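PDB 6G6O: Ika8 from Synthetic construct, which forms a computationally designed, symmetrical eight-bladed beta-propeller of WD40-type repeats, with no catalytic or binding function assigned. Local coordinates for residues Val39-Ile42 with Leu47-Asp50; Ile107-Ala112 with Ile117-Ile122. One frame throughout, in Å; residues are numbered along the deposited sequence.

Interaction 1. Residues Val39-Ile42 with Leu47-Asp50; sequences VWDI and LLRD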
loop_
_atom_site.group_PDB
_atom_site.type_symbol
_atom_site.label_atom_id
_atom_site.label_comp_id
_atom_site.label_asym_id
_atom_site.label_seq_id
_atom_site.Cartn_x
_atom_site.Cartn_y
_atom_site.Cartn_z
ATOM N N VAL A 39 -11.623 14.652 -0.933
ATOM C CA VAL A 39 -10.599 15.081 -1.881
ATOM C C VAL A 39 -10.066 16.430 -1.419
ATOM O O VAL A 39 -10.831 17.392 -1.281
ATOM C CB VAL A 39 -11.156 15.166 -3.311
ATOM C CG1 VAL A 39 -10.067 15.590 -4.280
ATOM C CG2 VAL A 39 -11.762 13.831 -3.722
ATOM N N TRP A 40 -8.759 16.503 -1.188
ATOM C CA TRP A 40 -8.127 17.683 -0.617
ATOM C C TRP A 40 -7.275 18.403 -1.653
ATOM O O TRP A 40 -6.777 17.797 -2.606
ATOM C CB TRP A 40 -7.255 17.311 0.586
ATOM C CG TRP A 40 -7.949 16.465 1.602
ATOM C CD1 TRP A 40 -7.813 15.120 1.777
ATOM C CD2 TRP A 40 -8.885 16.907 2.592
ATOM N NE1 TRP A 40 -8.609 14.696 2.813
ATOM C CE2 TRP A 40 -9.277 15.775 3.329
ATOM C CE3 TRP A 40 -9.428 18.151 2.926
ATOM C CZ2 TRP A 40 -10.189 15.847 4.379
ATOM C CZ3 TRP A 40 -10.334 18.221 3.967
ATOM C CH2 TRP A 40 -10.706 17.077 4.681
ATOM N N ASP A 41 -7.113 19.709 -1.449
ATOM C CA ASP A 41 -6.222 20.546 -2.247
ATOM C C ASP A 41 -4.993 20.843 -1.399
ATOM O O ASP A 41 -5.080 21.572 -0.406
ATOM C CB ASP A 41 -6.922 21.835 -2.677
ATOM C CG ASP A 41 -6.123 22.632 -3.690
ATOM O OD1 ASP A 41 -4.969 22.256 -3.986
ATOM O OD2 ASP A 41 -6.650 23.649 -4.187
ATOM N N ILE A 42 -3.848 20.279 -1.789
ATOM C CA ILE A 42 -2.631 20.475 -1.008
ATOM C C ILE A 42 -2.167 21.926 -1.079
ATOM O O ILE A 42 -1.626 22.460 -0.104
ATOM C CB ILE A 42 -1.539 19.495 -1.480
ATOM C CG1 ILE A 42 -1.780 18.115 -0.862
ATOM C CG2 ILE A 42 -0.139 20.019 -1.163
ATOM C CD1 ILE A 42 -0.537 17.448 -0.316
ATOM N N LEU A 47 -10.876 21.364 0.954
ATOM C CA LEU A 47 -11.402 20.146 0.360
ATOM C C LEU A 47 -12.082 20.481 -0.963
ATOM O O LEU A 47 -12.838 21.453 -1.057
ATOM C CB LEU A 47 -12.377 19.455 1.317
ATOM C CG LEU A 47 -13.793 20.009 1.490
ATOM C CD1 LEU A 47 -14.729 18.921 1.987
ATOM C CD2 LEU A 47 -13.805 21.205 2.433
ATOM N N LEU A 48 -11.782 19.693 -1.997
ATOM C CA LEU A 48 -12.440 19.900 -3.281
ATOM C C LEU A 48 -13.909 19.513 -3.210
ATOM O O LEU A 48 -14.772 20.232 -3.728
ATOM C CB LEU A 48 -11.734 19.107 -4.381
ATOM C CG LEU A 48 -10.517 19.758 -5.043
ATOM C CD1 LEU A 48 -9.313 19.698 -4.130
ATOM C CD2 LEU A 48 -10.207 19.110 -6.383
ATOM N N ARG A 49 -14.214 18.392 -2.562
ATOM C CA ARG A 49 -15.579 17.894 -2.509
ATOM C C ARG A 49 -15.668 16.767 -1.494
ATOM O O ARG A 49 -14.657 16.189 -1.083
ATOM C CB ARG A 49 -16.046 17.398 -3.878
ATOM C CG ARG A 49 -15.428 16.071 -4.298
ATOM C CD ARG A 49 -15.882 15.654 -5.688
ATOM N NE ARG A 49 -16.029 16.795 -6.589
ATOM C CZ ARG A 49 -17.195 17.342 -6.919
ATOM N NH1 ARG A 49 -17.234 18.381 -7.742
ATOM N NH2 ARG A 49 -18.321 16.855 -6.416
ATOM N N ASP A 50 -16.901 16.465 -1.099
ATOM C CA ASP A 50 -17.217 15.287 -0.301
ATOM C C ASP A 50 -17.757 14.226 -1.251
ATOM O O ASP A 50 -18.883 14.343 -1.747
ATOM C CB ASP A 50 -18.235 15.616 0.789
ATOM C CG ASP A 50 -17.589 16.131 2.059
ATOM O OD1 ASP A 50 -16.474 15.674 2.389
ATOM O OD2 ASP A 50 -18.199 16.991 2.728
#
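The Trp40 indole meets Leu47 through its six-membered ring: Leu47 CB approaches obliquely beside CE3 and CZ3, 3.6 Å from CZ3 of Trp40, while NE1 on the five-membered ring is hydrogen-bonded to Ser30 OG on strand 27-32. The other flat group, the Asp41 carboxylate, turns to the connection between the strands, where OD1 pairs with Leu43 N and OD2 with Thr44 OG1. This is the outer hairpin of a WD40 propeller blade, and Trp40-Asp41 is the Trp-Asp pair that names the repeat. The strands run antiparallel at 167°, joined mainly by the bond from Leu48 N to Val39 O, short at 2.6 Å but bent to 145° at the hydrogen. The same oxygen also takes a CA-H contact from Leu47. Farther along, the bond from Val39 N to Arg49 O is weak at 3.4 Å. On the face away from the indole, CG1 of Val39 stands anti to its own backbone N (chi1 -179°), which brings it to 3.9 Å from Leu48 CB. The backbone of Leu48 departs from the extended form, and its side chain reaches over to the Trp40-Asp41 peptide, with Leu48 CD1 3.5 Å from Asp41 CB.

Interaction 2. Residues Ile107-Ala112 with Ile117-Ile122; sequences IVVSGA and IKVWDI
Ser110 OG has two partners: Trp120 NE1 donates to it across the strands at 3.0 Å, and His94 NE2, on the loop ahead of strand 98-104, is hydrogen-bonded to it. The hydroxyl lies in the indole plane, at the ring's edge, so the nearly straight N-H bond (165°) helps fix the ring's rotation. With CG anti to the carbonyl carbon (chi1 -45°), the ring lies back along its own strand, with its CD1-NE1 edge turned to Val108 and Ser110 and the six-membered ring leading away from the partner strand; Trp120 CD1 sits 3.4 Å from Val108 O. Val108 O also accepts the backbone N-H of Trp120, with N 2.7 Å from O. Ser, His and Trp here match three members of the Asp-His-Ser-Trp hydrogen-bond tetrad known from WD40 blades, and the two strands are the middle pair of such a blade. A phenylalanine in place of Trp120 would probably cost Ser110 OG the indole N-H, leaving it with His94, and let the smaller ring turn more freely. A second pair of backbone bonds links Ser110 and Lys118 in both directions, and Lys118 extends beyond to put NZ on Gly93 O. On the other face, aliphatic branches interlock: Val109 CG1 meets Ile117 CG2 at 3.6 Å, Val109 CG2 lies beside Val119 CG2, and Ile107 CG2 touches Val119 CG1. Leu141 and Phe143 of strand 138-144, in the next blade, pack on Val109. Back on the Trp120 face, the Val108 and Ile122 side chains cross at about a right angle, with CG2 of each 3.6 Å apart.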
loop_
_atom_site.group_PDB
_atom_site.type_symbol
_atom_site.label_atom_id
_atom_site.label_comp_id
_atom_site.label_asym_id
_atom_site.label_seq_id
_atom_site.Cartn_x
_atom_site.Cartn_y
_atom_site.Cartn_z
ATOM N N ILE A 107 -6.288 -0.900 -16.475
ATOM C CA ILE A 107 -6.671 -2.153 -15.840
ATOM C C ILE A 107 -6.656 -1.965 -14.331
ATOM O O ILE A 107 -5.725 -1.369 -13.778
ATOM C CB ILE A 107 -5.736 -3.310 -16.254
ATOM C CG1 ILE A 107 -5.770 -3.517 -17.768
ATOM C CG2 ILE A 107 -6.123 -4.591 -15.542
ATOM C CD1 ILE A 107 -7.125 -3.908 -18.297
ATOM N N VAL A 108 -7.693 -2.468 -13.668
ATOM C CA VAL A 108 -7.780 -2.488 -12.214
ATOM C C VAL A 108 -7.845 -3.939 -11.764
ATOM O O VAL A 108 -8.682 -4.708 -12.250
ATOM C CB VAL A 108 -9.000 -1.704 -11.701
ATOM C CG1 VAL A 108 -9.367 -2.151 -10.293
ATOM C CG2 VAL A 108 -8.713 -0.221 -11.726
ATOM N N VAL A 109 -6.961 -4.311 -10.844
ATOM C CA VAL A 109 -6.957 -5.635 -10.233
ATOM C C VAL A 109 -7.325 -5.463 -8.766
ATOM O O VAL A 109 -6.639 -4.748 -8.026
ATOM C CB VAL A 109 -5.595 -6.327 -10.387
ATOM C CG1 VAL A 109 -5.646 -7.724 -9.805
ATOM C CG2 VAL A 109 -5.188 -6.373 -11.849
ATOM N N SER A 110 -8.410 -6.110 -8.347
ATOM C CA SER A 110 -8.894 -6.021 -6.977
ATOM C C SER A 110 -8.811 -7.387 -6.313
ATOM O O SER A 110 -9.236 -8.391 -6.893
ATOM C CB SER A 110 -10.331 -5.497 -6.932
ATOM O OG SER A 110 -11.174 -6.232 -7.801
ATOM N N GLY A 111 -8.250 -7.419 -5.104
ATOM C CA GLY A 111 -8.255 -8.604 -4.281
ATOM C C GLY A 111 -9.304 -8.497 -3.188
ATOM O O GLY A 111 -9.700 -7.405 -2.790
ATOM N N ALA A 112 -9.759 -9.650 -2.708
ATOM C CA ALA A 112 -10.829 -9.703 -1.726
ATOM C C ALA A 112 -10.415 -10.578 -0.552
ATOM O O ALA A 112 -9.428 -11.314 -0.610
ATOM C CB ALA A 112 -12.131 -10.224 -2.342
ATOM N N ILE A 117 -9.647 -12.757 -6.911
ATOM C CA ILE A 117 -8.949 -11.688 -7.611
ATOM C C ILE A 117 -9.675 -11.434 -8.922
ATOM O O ILE A 117 -9.881 -12.362 -9.710
ATOM C CB ILE A 117 -7.473 -12.038 -7.872
ATOM C CG1 ILE A 117 -6.776 -12.445 -6.577
ATOM C CG2 ILE A 117 -6.758 -10.866 -8.513
ATOM C CD1 ILE A 117 -5.413 -13.050 -6.795
ATOM N N LYS A 118 -10.069 -10.187 -9.151
ATOM C CA LYS A 118 -10.785 -9.813 -10.359
ATOM C C LYS A 118 -10.011 -8.737 -11.105
ATOM O O LYS A 118 -9.304 -7.925 -10.502
ATOM C CB LYS A 118 -12.201 -9.320 -10.042
ATOM C CG LYS A 118 -13.137 -10.411 -9.542
ATOM C CD LYS A 118 -14.574 -9.927 -9.513
ATOM C CE LYS A 118 -15.506 -10.967 -8.917
ATOM N NZ LYS A 118 -16.922 -10.512 -8.955
ATOM N N VAL A 119 -10.151 -8.746 -12.428
ATOM C CA VAL A 119 -9.449 -7.828 -13.317
ATOM C C VAL A 119 -10.493 -7.077 -14.126
ATOM O O VAL A 119 -11.298 -7.694 -14.835
ATOM C CB VAL A 119 -8.466 -8.569 -14.236
ATOM C CG1 VAL A 119 -7.974 -7.648 -15.336
ATOM C CG2 VAL A 119 -7.301 -9.118 -13.433
ATOM N N TRP A 120 -10.480 -5.750 -14.025
ATOM C CA TRP A 120 -11.477 -4.910 -14.664
ATOM C C TRP A 120 -10.836 -4.043 -15.740
ATOM O O TRP A 120 -9.637 -3.751 -15.707
ATOM C CB TRP A 120 -12.190 -4.012 -13.645
ATOM C CG TRP A 120 -12.615 -4.717 -12.392
ATOM C CD1 TRP A 120 -11.879 -4.881 -11.254
ATOM C CD2 TRP A 120 -13.881 -5.339 -12.144
ATOM N NE1 TRP A 120 -12.605 -5.573 -10.315
ATOM C CE2 TRP A 120 -13.839 -5.866 -10.837
ATOM C CE3 TRP A 120 -15.045 -5.506 -12.900
ATOM C CZ2 TRP A 120 -14.915 -6.546 -10.270
ATOM C CZ3 TRP A 120 -16.112 -6.182 -12.336
ATOM C CH2 TRP A 120 -16.039 -6.695 -11.035
ATOM N N ASP A 121 -11.660 -3.639 -16.702
ATOM C CA ASP A 121 -11.288 -2.672 -17.729
ATOM C C ASP A 121 -12.014 -1.375 -17.398
ATOM O O ASP A 121 -13.242 -1.300 -17.510
ATOM C CB ASP A 121 -11.659 -3.185 -19.121
ATOM C CG ASP A 121 -11.239 -2.236 -20.234
ATOM O OD1 ASP A 121 -10.581 -1.213 -19.948
ATOM O OD2 ASP A 121 -11.567 -2.519 -21.406
ATOM N N ILE A 122 -11.260 -0.353 -16.984
ATOM C CA ILE A 122 -11.872 0.909 -16.584
ATOM C C ILE A 122 -12.502 1.652 -17.750
ATOM O O ILE A 122 -13.175 2.666 -17.532
ATOM C CB ILE A 122 -10.850 1.826 -15.882
ATOM C CG1 ILE A 122 -9.924 2.488 -16.903
ATOM C CG2 ILE A 122 -10.050 1.045 -14.860
ATOM C CD1 ILE A 122 -9.062 3.589 -16.320
#

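How the interactions relate
Both interactions are antiparallel strand pairings within four-stranded blades of one propeller, but of different blades and at different depths. Interaction 1 joins the third and fourth strands of the sheet formed by residues 18-51, its centre 21 Å from the centre of the molecule; interaction 2 joins the second and third strands of the sheet 98-131, nearer that centre at 16 Å. Along the chain interaction 1 closes before interaction 2 opens, and one further blade lies between. Their centres are 26 Å apart, their nearest atoms about 16 Å, so they do not touch. Trp40 and Trp120 occupy equivalent places, each bonded to a serine on the second strand, as the designed symmetry implies.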